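Local coordinates for protein mRNA export factor GLE1 (Saccharomyces cerevisiae, PDB 6B4E) that serves at the nuclear pore complex as an mRNA export factor that binds inositol hexakisphosphate and acts as an enzyme activator, at residues L180-P192 and S200-L212. Sequence-based numbering, arbitrary orientation.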
ATOM      1  N   LEU A 180       1.021  -3.236  -3.073  1.00 25.50           N
ATOM      2  CA  LEU A 180       1.583  -1.904  -2.929  1.00 35.07           C
ATOM      3  C   LEU A 180       1.107  -0.965  -4.032  1.00 32.48           C
ATOM      4  O   LEU A 180       0.893   0.221  -3.762  1.00 31.71           O
ATOM      5  CB  LEU A 180       3.103  -1.965  -2.881  1.00 40.84           C
ATOM      6  CG  LEU A 180       3.556  -0.807  -2.009  1.00 70.38           C
ATOM      7  CD1 LEU A 180       4.458  -1.240  -0.905  1.00 30.87           C
ATOM      8  CD2 LEU A 180       4.210   0.190  -2.882  1.00 34.80           C
ATOM      9  N   SER A 181       0.912  -1.483  -5.254  1.00 27.64           N
ATOM     10  CA  SER A 181       0.314  -0.727  -6.357  1.00 33.93           C
ATOM     11  C   SER A 181      -0.983  -0.067  -5.936  1.00 21.75           C
ATOM     12  O   SER A 181      -1.239   1.105  -6.234  1.00 24.44           O
ATOM     13  CB  SER A 181      -0.003  -1.655  -7.531  1.00 23.55           C
ATOM     14  OG  SER A 181       1.108  -1.881  -8.353  1.00 63.89           O
ATOM     15  N   LEU A 182      -1.848  -0.841  -5.298  1.00 23.38           N
ATOM     16  CA  LEU A 182      -3.122  -0.302  -4.859  1.00 22.53           C
ATOM     17  C   LEU A 182      -2.926   0.791  -3.817  1.00 24.57           C
ATOM     18  O   LEU A 182      -3.549   1.856  -3.897  1.00 25.17           O
ATOM     19  CB  LEU A 182      -3.989  -1.422  -4.302  1.00 22.57           C
ATOM     20  CG  LEU A 182      -5.306  -0.935  -3.694  1.00 25.92           C
ATOM     21  CD1 LEU A 182      -6.212  -0.342  -4.766  1.00 36.20           C
ATOM     22  CD2 LEU A 182      -6.033  -2.048  -2.919  1.00 31.62           C
ATOM     23  N   PHE A 183      -2.072   0.548  -2.823  1.00 29.90           N
ATOM     24  CA  PHE A 183      -1.857   1.554  -1.787  1.00 32.17           C
ATOM     25  C   PHE A 183      -1.230   2.806  -2.381  1.00 27.04           C
ATOM     26  O   PHE A 183      -1.626   3.929  -2.052  1.00 25.28           O
ATOM     27  CB  PHE A 183      -0.976   0.982  -0.679  1.00 31.88           C
ATOM     28  CG  PHE A 183      -0.776   1.917   0.492  1.00 28.74           C
ATOM     29  CD1 PHE A 183      -1.811   2.182   1.358  1.00 36.29           C
ATOM     30  CD2 PHE A 183       0.458   2.508   0.718  1.00 30.07           C
ATOM     31  CE1 PHE A 183      -1.625   3.035   2.439  1.00 35.21           C
ATOM     32  CE2 PHE A 183       0.652   3.352   1.791  1.00 29.42           C
ATOM     33  CZ  PHE A 183      -0.393   3.617   2.651  1.00 33.26           C
ATOM     34  N   ALA A 184      -0.274   2.623  -3.284  1.00 25.27           N
ATOM     35  CA  ALA A 184       0.356   3.749  -3.955  1.00 20.41           C
ATOM     36  C   ALA A 184      -0.677   4.654  -4.618  1.00 22.39           C
ATOM     37  O   ALA A 184      -0.652   5.879  -4.430  1.00 24.01           O
ATOM     38  CB  ALA A 184       1.368   3.239  -4.976  1.00 24.03           C
ATOM     39  N   ILE A 185      -1.562   4.066  -5.429  1.00 24.78           N
ATOM     40  CA  ILE A 185      -2.660   4.806  -6.056  1.00 26.33           C
ATOM     41  C   ILE A 185      -3.409   5.623  -5.013  1.00 26.90           C
ATOM     42  O   ILE A 185      -3.670   6.820  -5.198  1.00 24.58           O
ATOM     43  CB  ILE A 185      -3.617   3.832  -6.774  1.00 25.26           C
ATOM     44  CG1 ILE A 185      -2.975   3.259  -8.051  1.00 22.72           C
ATOM     45  CG2 ILE A 185      -4.975   4.490  -7.079  1.00 25.49           C
ATOM     46  CD1 ILE A 185      -2.793   4.248  -9.193  1.00 25.59           C
ATOM     47  N   ILE A 186      -3.831   4.966  -3.930  1.00 24.17           N
ATOM     48  CA  ILE A 186      -4.642   5.650  -2.930  1.00 24.06           C
ATOM     49  C   ILE A 186      -3.914   6.880  -2.395  1.00 25.08           C
ATOM     50  O   ILE A 186      -4.531   7.934  -2.181  1.00 27.30           O
ATOM     51  CB  ILE A 186      -5.033   4.668  -1.808  1.00 25.75           C
ATOM     52  CG1 ILE A 186      -6.026   3.630  -2.356  1.00 30.51           C
ATOM     53  CG2 ILE A 186      -5.636   5.416  -0.616  1.00 36.28           C
ATOM     54  CD1 ILE A 186      -6.370   2.496  -1.415  1.00 27.97           C
ATOM     55  N   THR A 187      -2.601   6.781  -2.166  1.00 24.89           N
ATOM     56  CA  THR A 187      -1.903   7.917  -1.578  1.00 25.08           C
ATOM     57  C   THR A 187      -1.829   9.111  -2.521  1.00 21.81           C
ATOM     58  O   THR A 187      -1.669  10.236  -2.040  1.00 27.25           O
ATOM     59  CB  THR A 187      -0.476   7.570  -1.122  1.00 21.01           C
ATOM     60  OG1 THR A 187       0.374   7.289  -2.244  1.00 22.03           O
ATOM     61  CG2 THR A 187      -0.451   6.406  -0.117  1.00 27.01           C
ATOM     62  N   ARG A 188      -1.960   8.907  -3.835  1.00 23.17           N
ATOM     63  CA  ARG A 188      -1.820  10.008  -4.784  1.00 22.29           C
ATOM     64  C   ARG A 188      -3.145  10.428  -5.415  1.00 23.32           C
ATOM     65  O   ARG A 188      -3.174  11.378  -6.207  1.00 22.64           O
ATOM     66  CB  ARG A 188      -0.772   9.657  -5.858  1.00 24.60           C
ATOM     67  CG  ARG A 188      -1.065   8.481  -6.798  1.00 18.80           C
ATOM     68  CD  ARG A 188      -2.131   8.775  -7.829  1.00 21.33           C
ATOM     69  NE  ARG A 188      -1.907   7.934  -9.010  1.00 19.44           N
ATOM     70  CZ  ARG A 188      -2.595   8.001 -10.142  1.00 23.41           C
ATOM     71  NH1 ARG A 188      -3.589   8.856 -10.276  1.00 24.77           N
ATOM     72  NH2 ARG A 188      -2.275   7.179 -11.151  1.00 20.39           N
ATOM     73  N   LEU A 189      -4.247   9.784  -5.050  1.00 22.51           N
ATOM     74  CA  LEU A 189      -5.567  10.256  -5.439  1.00 26.75           C
ATOM     75  C   LEU A 189      -6.041  11.350  -4.498  1.00 29.72           C
ATOM     76  O   LEU A 189      -5.749  11.331  -3.300  1.00 30.68           O
ATOM     77  CB  LEU A 189      -6.586   9.116  -5.416  1.00 26.08           C
ATOM     78  CG  LEU A 189      -6.447   8.007  -6.460  1.00 25.01           C
ATOM     79  CD1 LEU A 189      -7.365   6.850  -6.094  1.00 29.55           C
ATOM     80  CD2 LEU A 189      -6.777   8.511  -7.840  1.00 25.02           C
ATOM     81  N   GLN A 190      -6.788  12.308  -5.049  1.00 27.43           N
ATOM     82  CA  GLN A 190      -7.484  13.292  -4.233  1.00 28.66           C
ATOM     83  C   GLN A 190      -8.839  12.750  -3.822  1.00 35.29           C
ATOM     84  O   GLN A 190      -9.471  11.976  -4.544  1.00 32.50           O
ATOM     85  CB  GLN A 190      -7.690  14.609  -4.978  1.00 27.88           C
ATOM     86  CG  GLN A 190      -6.414  15.245  -5.497  1.00 29.61           C
ATOM     87  CD  GLN A 190      -5.575  15.836  -4.388  1.00 28.22           C
ATOM     88  OE1 GLN A 190      -6.099  16.255  -3.355  1.00 34.93           O
ATOM     89  NE2 GLN A 190      -4.271  15.873  -4.591  1.00 40.30           N
ATOM     90  N   LEU A 191      -9.297  13.190  -2.662  1.00 30.64           N
ATOM     91  CA  LEU A 191     -10.631  12.836  -2.245  1.00 32.66           C
ATOM     92  C   LEU A 191     -11.643  13.350  -3.266  1.00 40.25           C
ATOM     93  O   LEU A 191     -11.462  14.417  -3.857  1.00 33.65           O
ATOM     94  CB  LEU A 191     -10.941  13.428  -0.868  1.00 34.18           C
ATOM     95  CG  LEU A 191     -10.210  12.836   0.331  1.00 46.45           C
ATOM     96  CD1 LEU A 191     -10.557  13.627   1.586  1.00 41.01           C
ATOM     97  CD2 LEU A 191     -10.582  11.363   0.488  1.00 37.11           C
ATOM     98  N   PRO A 192     -12.727  12.617  -3.481  1.00 40.17           N
ATOM     99  CA  PRO A 192     -13.846  13.165  -4.251  1.00 60.80           C
ATOM    100  C   PRO A 192     -14.365  14.469  -3.659  1.00 52.06           C
ATOM    101  O   PRO A 192     -14.192  14.766  -2.474  1.00 43.17           O
ATOM    102  CB  PRO A 192     -14.913  12.061  -4.171  1.00 43.73           C
ATOM    103  CG  PRO A 192     -14.191  10.836  -3.765  1.00 39.41           C
ATOM    104  CD  PRO A 192     -12.998  11.255  -2.984  1.00 39.99           C
ATOM    105  N   SER A 200     -10.207  14.907   6.081  1.00 44.30           N
ATOM    106  CA  SER A 200      -8.807  14.712   5.753  1.00 50.38           C
ATOM    107  C   SER A 200      -8.645  13.424   4.960  1.00 54.80           C
ATOM    108  O   SER A 200      -9.316  12.425   5.226  1.00 38.46           O
ATOM    109  CB  SER A 200      -7.962  14.649   7.023  1.00 77.41           C
ATOM    110  OG  SER A 200      -8.055  15.851   7.762  1.00 70.97           O
ATOM    111  N   HIS A 201      -7.753  13.447   3.981  1.00 33.73           N
ATOM    112  CA  HIS A 201      -7.429  12.225   3.256  1.00 32.27           C
ATOM    113  C   HIS A 201      -6.878  11.212   4.249  1.00 32.52           C
ATOM    114  O   HIS A 201      -5.914  11.519   4.958  1.00 32.58           O
ATOM    115  CB  HIS A 201      -6.409  12.548   2.169  1.00 31.32           C
ATOM    116  CG  HIS A 201      -6.192  11.452   1.171  1.00 35.55           C
ATOM    117  ND1 HIS A 201      -5.863  10.163   1.527  1.00 32.70           N
ATOM    118  CD2 HIS A 201      -6.176  11.482  -0.184  1.00 29.10           C
ATOM    119  CE1 HIS A 201      -5.684   9.439   0.435  1.00 34.28           C
ATOM    120  NE2 HIS A 201      -5.873  10.214  -0.616  1.00 26.79           N
ATOM    121  N   PRO A 202      -7.451  10.013   4.352  1.00 32.86           N
ATOM    122  CA  PRO A 202      -7.008   9.094   5.413  1.00 38.83           C
ATOM    123  C   PRO A 202      -5.646   8.453   5.174  1.00 31.36           C
ATOM    124  O   PRO A 202      -5.055   7.936   6.131  1.00 31.72           O
ATOM    125  CB  PRO A 202      -8.125   8.044   5.443  1.00 61.90           C
ATOM    126  CG  PRO A 202      -8.674   8.048   4.065  1.00 39.90           C
ATOM    127  CD  PRO A 202      -8.580   9.468   3.581  1.00 39.37           C
ATOM    128  N   PHE A 203      -5.128   8.450   3.943  1.00 30.25           N
ATOM    129  CA  PHE A 203      -3.841   7.823   3.624  1.00 29.45           C
ATOM    130  C   PHE A 203      -3.127   8.673   2.586  1.00 28.76           C
ATOM    131  O   PHE A 203      -2.972   8.272   1.425  1.00 29.05           O
ATOM    132  CB  PHE A 203      -4.024   6.394   3.107  1.00 30.63           C
ATOM    133  CG  PHE A 203      -4.703   5.493   4.092  1.00 29.91           C
ATOM    134  CD1 PHE A 203      -4.065   5.093   5.247  1.00 64.37           C
ATOM    135  CD2 PHE A 203      -5.987   5.072   3.860  1.00 33.00           C
ATOM    136  CE1 PHE A 203      -4.702   4.297   6.125  1.00 47.51           C
ATOM    137  CE2 PHE A 203      -6.612   4.278   4.742  1.00 51.96           C
ATOM    138  CZ  PHE A 203      -5.976   3.892   5.864  1.00 35.92           C
ATOM    139  N   PRO A 204      -2.637   9.831   2.988  1.00 32.56           N
ATOM    140  CA  PRO A 204      -2.222  10.868   2.034  1.00 27.80           C
ATOM    141  C   PRO A 204      -0.825  10.616   1.474  1.00 27.23           C
ATOM    142  O   PRO A 204      -0.157   9.636   1.801  1.00 29.19           O
ATOM    143  CB  PRO A 204      -2.284  12.139   2.891  1.00 27.91           C
ATOM    144  CG  PRO A 204      -1.908  11.652   4.262  1.00 37.03           C
ATOM    145  CD  PRO A 204      -2.610  10.319   4.383  1.00 37.64           C
ATOM    146  N   ILE A 205      -0.396  11.530   0.595  1.00 25.94           N
ATOM    147  CA  ILE A 205       0.817  11.318  -0.184  1.00 25.65           C
ATOM    148  C   ILE A 205       2.048  11.234   0.713  1.00 21.19           C
ATOM    149  O   ILE A 205       3.040  10.604   0.347  1.00 24.21           O
ATOM    150  CB  ILE A 205       0.938  12.420  -1.265  1.00 28.53           C
ATOM    151  CG1 ILE A 205       2.054  12.110  -2.260  1.00 26.60           C
ATOM    152  CG2 ILE A 205       1.179  13.812  -0.666  1.00 25.88           C
ATOM    153  CD1 ILE A 205       1.770  10.948  -3.131  1.00 27.33           C
ATOM    154  N   ALA A 206       1.997  11.837   1.910  1.00 25.91           N
ATOM    155  CA  ALA A 206       3.092  11.689   2.864  1.00 30.10           C
ATOM    156  C   ALA A 206       3.441  10.225   3.100  1.00 24.93           C
ATOM    157  O   ALA A 206       4.593   9.901   3.390  1.00 26.23           O
ATOM    158  CB  ALA A 206       2.721  12.350   4.201  1.00 27.50           C
ATOM    159  N   LEU A 207       2.454   9.332   3.012  1.00 24.54           N
ATOM    160  CA  LEU A 207       2.717   7.930   3.310  1.00 28.46           C
ATOM    161  C   LEU A 207       3.579   7.282   2.238  1.00 24.31           C
ATOM    162  O   LEU A 207       4.292   6.315   2.527  1.00 27.02           O
ATOM    163  CB  LEU A 207       1.402   7.174   3.471  1.00 28.77           C
ATOM    164  CG  LEU A 207       0.473   7.713   4.567  1.00 33.53           C
ATOM    165  CD1 LEU A 207      -0.667   6.736   4.785  1.00 34.89           C
ATOM    166  CD2 LEU A 207       1.219   7.968   5.868  1.00 32.00           C
ATOM    167  N   SER A 208       3.520   7.794   0.999  1.00 22.29           N
ATOM    168  CA  SER A 208       4.452   7.370  -0.036  1.00 21.52           C
ATOM    169  C   SER A 208       5.855   7.868   0.246  1.00 26.92           C
ATOM    170  O   SER A 208       6.825   7.150  -0.013  1.00 26.78           O
ATOM    171  CB  SER A 208       4.011   7.860  -1.420  1.00 27.57           C
ATOM    172  OG  SER A 208       3.046   6.999  -1.993  1.00 24.95           O
ATOM    173  N   TRP A 209       5.998   9.108   0.737  1.00 23.41           N
ATOM    174  CA  TRP A 209       7.317   9.551   1.168  1.00 23.96           C
ATOM    175  C   TRP A 209       7.885   8.592   2.214  1.00 19.76           C
ATOM    176  O   TRP A 209       9.039   8.165   2.101  1.00 26.26           O
ATOM    177  CB  TRP A 209       7.272  10.991   1.711  1.00 23.11           C
ATOM    178  CG  TRP A 209       8.642  11.485   2.081  1.00 23.05           C
ATOM    179  CD1 TRP A 209       9.319  11.216   3.234  1.00 27.71           C
ATOM    180  CD2 TRP A 209       9.506  12.332   1.304  1.00 22.59           C
ATOM    181  NE1 TRP A 209      10.544  11.812   3.220  1.00 25.48           N
ATOM    182  CE2 TRP A 209      10.694  12.502   2.047  1.00 22.28           C
ATOM    183  CE3 TRP A 209       9.399  12.942   0.058  1.00 22.66           C
ATOM    184  CZ2 TRP A 209      11.768  13.254   1.586  1.00 25.52           C
ATOM    185  CZ3 TRP A 209      10.470  13.699  -0.400  1.00 20.51           C
ATOM    186  CH2 TRP A 209      11.637  13.849   0.363  1.00 21.83           C
ATOM    187  N   HIS A 210       7.063   8.171   3.190  1.00 22.25           N
ATOM    188  CA  HIS A 210       7.563   7.288   4.248  1.00 26.76           C
ATOM    189  C   HIS A 210       8.125   5.997   3.672  1.00 25.03           C
ATOM    190  O   HIS A 210       9.160   5.499   4.130  1.00 32.45           O
ATOM    191  CB  HIS A 210       6.462   6.913   5.244  1.00 27.97           C
ATOM    192  CG  HIS A 210       5.924   8.056   6.047  1.00 25.76           C
ATOM    193  ND1 HIS A 210       6.668   9.176   6.350  1.00 31.04           N
ATOM    194  CD2 HIS A 210       4.715   8.238   6.624  1.00 34.08           C
ATOM    195  CE1 HIS A 210       5.929  10.013   7.060  1.00 34.84           C
ATOM    196  NE2 HIS A 210       4.742   9.462   7.252  1.00 32.13           N
ATOM    197  N   ILE A 211       7.428   5.414   2.697  1.00 26.66           N
ATOM    198  CA  ILE A 211       7.864   4.141   2.129  1.00 23.10           C
ATOM    199  C   ILE A 211       9.244   4.275   1.518  1.00 28.11           C
ATOM    200  O   ILE A 211      10.138   3.463   1.787  1.00 26.93           O
ATOM    201  CB  ILE A 211       6.855   3.642   1.081  1.00 25.25           C
ATOM    202  CG1 ILE A 211       5.539   3.277   1.758  1.00 26.73           C
ATOM    203  CG2 ILE A 211       7.425   2.422   0.326  1.00 24.44           C
ATOM    204  CD1 ILE A 211       4.394   3.027   0.792  1.00 24.54           C
ATOM    205  N   LEU A 212       9.426   5.281   0.653  1.00 24.14           N
ATOM    206  CA  LEU A 212      10.692   5.429  -0.049  1.00 24.03           C
ATOM    207  C   LEU A 212      11.810   5.770   0.924  1.00 21.91           C
ATOM    208  O   LEU A 212      12.911   5.219   0.825  1.00 25.13           O
ATOM    209  CB  LEU A 212      10.565   6.501  -1.139  1.00 22.53           C
ATOM    210  CG  LEU A 212      10.058   5.999  -2.509  1.00 21.79           C
ATOM    211  CD1 LEU A 212       8.666   5.390  -2.416  1.00 23.36           C
ATOM    212  CD2 LEU A 212      10.082   7.112  -3.551  1.00 25.05           C
TER
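The loop that joins helix 169-188 to helix 206-216 folds back on the end of the first helix, where the imidazole of His201 meets main-chain oxygens. Its NE2 gives two weak, strongly bent bonds, to Ile186 O at 3.1 Å and Leu189 O at 2.9 Å, both beside the ring edge. The second nitrogen, ND1, accepts Phe203 N nearly in the ring plane, which helps to fix the ring's rotation. Thr187 OG1, between backbone N and carbonyl carbon (chi1 68°), donates back to Ala184 O and receives Ser208 OG at 2.7 Å; Ser208 OG is also bonded to Trp234 of helix 225-264. The Thr187 CA-H points at Phe203 O, 3.2 Å from CA. One turn earlier, Phe183, with CG anti to its backbone N (-176°), carries its ring edge to the side chains of helix 206-216: CZ meets Leu207 CD1 at 3.8 Å and CE2 meets Ile211 CD1 at 3.9 Å. Beyond the helix end, Leu191 CD1 rests on the His201 backbone. The axes of 180-188 and 206-212 approach to 9.1 Å at 135°, a roughly antiparallel, loop-connected helix pair within the all-helical GLE1-like domain.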